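Local coordinates for succinylglutamate desuccinylase/aspartoacylase (Ruegeria sp. TM1040, PDB 3NA6), which removes the succinyl group from N-succinylglutamate by hydrolysis, as a member of the metal-dependent succinylglutamate desuccinylase/aspartoacylase family, at the interface of chains A and B and the interface of chains A and C. Residues are numbered along the deposited sequence; one frame, centred on the assembly and turned at random. Chains: chain A/B/C, Succinylglutamate desuccinylase/aspartoacylase.

Contact 1: the interface of chains A and B. Residues chain A 63, 96, 99; chain B 315-316.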
loop_
_atom_site.group_PDB
_atom_site.type_symbol
_atom_site.label_atom_id
_atom_site.label_comp_id
_atom_site.label_asym_id
_atom_site.label_seq_id
_atom_site.Cartn_x
_atom_site.Cartn_y
_atom_site.Cartn_z
ATOM N N TYR A 63 6.161 10.680 23.437
ATOM C CA TYR A 63 7.624 10.625 23.572
ATOM C C TYR A 63 8.237 11.083 24.877
ATOM O O TYR A 63 9.381 10.767 25.129
ATOM C CB TYR A 63 8.269 11.407 22.429
ATOM C CG TYR A 63 7.950 10.756 21.094
ATOM C CD1 TYR A 63 8.633 9.633 20.689
ATOM C CD2 TYR A 63 6.947 11.239 20.278
ATOM C CE1 TYR A 63 8.337 8.988 19.483
ATOM C CE2 TYR A 63 6.649 10.612 19.057
ATOM C CZ TYR A 63 7.329 9.491 18.688
ATOM O OH TYR A 63 7.029 8.876 17.515
ATOM N N PHE A 96 5.805 1.824 18.868
ATOM C CA PHE A 96 6.895 2.812 18.948
ATOM C C PHE A 96 7.794 2.776 17.707
ATOM O O PHE A 96 8.109 3.818 17.125
ATOM C CB PHE A 96 7.722 2.648 20.217
ATOM C CG PHE A 96 8.952 3.458 20.213
ATOM C CD1 PHE A 96 8.883 4.815 20.418
ATOM C CD2 PHE A 96 10.183 2.883 19.945
ATOM C CE1 PHE A 96 10.013 5.591 20.368
ATOM C CE2 PHE A 96 11.327 3.658 19.916
ATOM C CZ PHE A 96 11.234 5.024 20.124
ATOM N N SER A 99 6.249 4.681 14.942
ATOM C CA SER A 99 5.806 6.023 15.323
ATOM C C SER A 99 4.296 6.165 15.253
ATOM O O SER A 99 3.778 7.189 14.821
ATOM C CB SER A 99 6.489 7.089 14.450
ATOM O OG SER A 99 7.891 6.998 14.564
ATOM N N GLY B 315 9.258 12.987 17.275
ATOM C CA GLY B 315 9.920 12.242 18.314
ATOM C C GLY B 315 11.033 11.359 17.823
ATOM O O GLY B 315 11.995 11.128 18.537
HETATM N N MSE B 316 10.896 10.854 16.604
HETATM C CA MSE B 316 11.864 9.954 16.041
HETATM C C MSE B 316 12.614 10.788 15.008
HETATM O O MSE B 316 11.977 11.533 14.234
HETATM C CB MSE B 316 11.085 8.810 15.383
HETATM C CG MSE B 316 11.863 7.611 15.084
HETATM SE SE MSE B 316 12.319 6.580 16.706
HETATM C CE MSE B 316 13.741 5.717 15.655
HETATM O O HOH W 1 8.060 10.392 15.385
#

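Contact 2: the interface of chains A and C. Residues chain A 29, 31-32, 35-36; chain C 318-319, 321.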
loop_
_atom_site.group_PDB
_atom_site.type_symbol
_atom_site.label_atom_id
_atom_site.label_comp_id
_atom_site.label_asym_id
_atom_site.label_seq_id
_atom_site.Cartn_x
_atom_site.Cartn_y
_atom_site.Cartn_z
ATOM N N ARG A 29 6.380 -14.683 11.149
ATOM C CA ARG A 29 5.603 -14.013 10.096
ATOM C C ARG A 29 6.309 -14.127 8.749
ATOM O O ARG A 29 7.399 -14.703 8.704
ATOM C CB ARG A 29 5.314 -12.556 10.462
ATOM C CG ARG A 29 6.525 -11.595 10.403
ATOM C CD ARG A 29 7.450 -11.702 11.598
ATOM N NE ARG A 29 8.488 -10.665 11.535
ATOM C CZ ARG A 29 9.474 -10.512 12.410
ATOM N NH1 ARG A 29 9.595 -11.304 13.453
ATOM N NH2 ARG A 29 10.345 -9.545 12.236
ATOM N N ASP A 31 8.093 -12.326 6.743
ATOM C CA ASP A 31 9.487 -11.844 6.629
ATOM C C ASP A 31 10.441 -12.327 7.731
ATOM O O ASP A 31 11.598 -11.932 7.764
ATOM C CB ASP A 31 9.538 -10.316 6.492
ATOM C CG ASP A 31 9.257 -9.593 7.783
ATOM O OD1 ASP A 31 9.095 -10.233 8.836
ATOM O OD2 ASP A 31 9.214 -8.358 7.746
ATOM N N SER A 32 9.950 -13.190 8.620
ATOM C CA SER A 32 10.802 -13.882 9.592
ATOM C C SER A 32 10.088 -15.055 10.208
ATOM O O SER A 32 9.342 -14.882 11.177
ATOM C CB SER A 32 11.267 -12.936 10.720
ATOM O OG SER A 32 12.256 -13.598 11.475
ATOM N N GLY A 35 11.210 -15.541 13.994
ATOM C CA GLY A 35 11.552 -14.199 14.489
ATOM C C GLY A 35 10.950 -13.878 15.845
ATOM O O GLY A 35 10.249 -14.714 16.437
ATOM N N SER A 36 11.251 -12.667 16.323
ATOM C CA SER A 36 10.851 -12.176 17.638
ATOM C C SER A 36 10.653 -10.658 17.636
ATOM O O SER A 36 11.200 -9.928 16.801
ATOM C CB SER A 36 11.924 -12.497 18.706
ATOM O OG SER A 36 12.537 -13.752 18.477
ATOM N N LYS C 318 17.269 -9.315 10.927
ATOM C CA LYS C 318 16.596 -8.407 11.842
ATOM C C LYS C 318 16.799 -8.811 13.280
ATOM O O LYS C 318 16.990 -9.982 13.594
ATOM C CB LYS C 318 15.111 -8.398 11.548
ATOM C CG LYS C 318 14.836 -7.956 10.149
ATOM C CD LYS C 318 13.381 -7.643 9.968
ATOM C CE LYS C 318 12.650 -8.869 9.583
ATOM N NZ LYS C 318 13.122 -9.223 8.226
ATOM N N SER C 319 16.716 -7.831 14.163
ATOM C CA SER C 319 16.669 -8.103 15.570
ATOM C C SER C 319 15.581 -9.143 15.889
ATOM O O SER C 319 14.434 -9.065 15.419
ATOM C CB SER C 319 16.437 -6.804 16.333
ATOM O OG SER C 319 16.674 -7.031 17.692
ATOM N N ASP C 321 15.754 -12.333 14.916
ATOM C CA ASP C 321 15.795 -13.458 13.942
ATOM C C ASP C 321 16.714 -14.558 14.445
ATOM O O ASP C 321 17.791 -14.274 14.987
ATOM C CB ASP C 321 16.282 -13.017 12.555
ATOM C CG ASP C 321 15.276 -12.145 11.810
ATOM O OD1 ASP C 321 14.126 -12.039 12.251
ATOM O OD2 ASP C 321 15.641 -11.531 10.778
HETATM O O HOH W 2 12.631 -11.007 14.302
#

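Contact 1: the interface of chains A and B
A:Tyr63 lays one face of its phenol ring against B:Gly315. The alpha carbon CA of B:Gly315 sits over the middle of the ring, 3.5 Å from its centroid, in a CH-pi contact. All six ring carbons are almost equally far from this CA. A glycine brings no side chain to this point, and CA leads toward the ring with the neighbouring N and C set back. The next residue, B:Met316, is a selenomethionine, a label normally introduced for phasing. Its selenium SE lies 3.9 Å from CZ, the outermost ring carbon of A:Phe96. The two side chains cross at about a right angle. Nearer its root, CB of B:Met316 rests 3.8 Å from the hydroxyl OG of A:Ser99.

A water joins the two sides. Water 1 is 2.8 Å from the phenol OH of A:Tyr63 and 3.1 Å from the backbone N of B:Met316. Its link to OG of A:Ser99 is weak. The bridge ties the outer end of the ring to the peptide that follows B:Gly315.

Torsions place the selenium. With chi1 at -163° the chain of B:Met316 extends away from its own N, and the bend at chi2 (73°) turns SE toward A:Phe96.

A:Tyr63 lies in a loop just before helix 64-75. It directly follows the His-Gly-Asp-Glu stretch that supplies metal ligands in this family, so the interface probably lies near the active site. A:Phe96 belongs to short helix 93-97, and A:Ser99 follows in a loop. B:Met316 opens strand 316-317. The whole interface is two-fold symmetric, so the same contact recurs with the chains exchanged.

Contact 2: the interface of chains A and C
C:Lys318 reaches across A:Asp31 at about a right angle and gives a hydrogen bond from its ammonium NZ to the backbone O of A:Asp31, at 3.1 Å. NZ comes from above the carbonyl plane, 38° out of it. The carboxylate of A:Asp31 lies close by, and its charge would probably favour the lysine there. The bend at chi3 (-88°) carries CE of C:Lys318 past NH2 of A:Arg29, at 3.6 Å, and a second bend at chi4 turns NZ to the backbone O of A:Asp31.

A:Arg29 is held by its own side. NE forms a salt bridge with OD1 of A:Asp31, and one guanidinium face packs on CB of A:Ser32.

OG of A:Ser32 donates to OD1 of C:Asp321 at 2.6 Å, meeting the carboxylate from above its plane. OG is anti to the backbone N (chi1 -170°), which points it toward chain C. The other oxygen, OD2, accepts the backbone N of C:Lys318 at 2.8 Å, so both ends of the carboxylate are gripped.

Water 2 lies 2.7 Å from OD1 of C:Asp321 and 2.9 Å from the backbone O of C:Ser319. On chain A it meets N and O of A:Ser36 and NH1 of A:Arg29.

A:Arg29 to A:Gly35 lie between strands 17-26 and 36-46, and A:Ser36 starts the latter. The chain C residues form the turn between strands 316-317 and 322-327, just before C:Cys322, which is disulfide-bonded to C:Cys258.

The C-alpha centres of contacts 1 and 2 are about 22 Å apart. On chain A they share no residue: contact 1 uses loops and a helix of the catalytic domain, and contact 2 uses the segment leading into strand 36-46. The partner chains use neighbouring parts of one stretch, 315-316 in contact 1 and 318, 319 and 321 in contact 2. Since the copies are alike, this stretch may touch two neighbours. The interface of contact 1 is two-fold symmetric, that of contact 2 is not an exact two-fold, so together they could link pairs into the deposited six-chain assembly. The structure alone does not show the biological form.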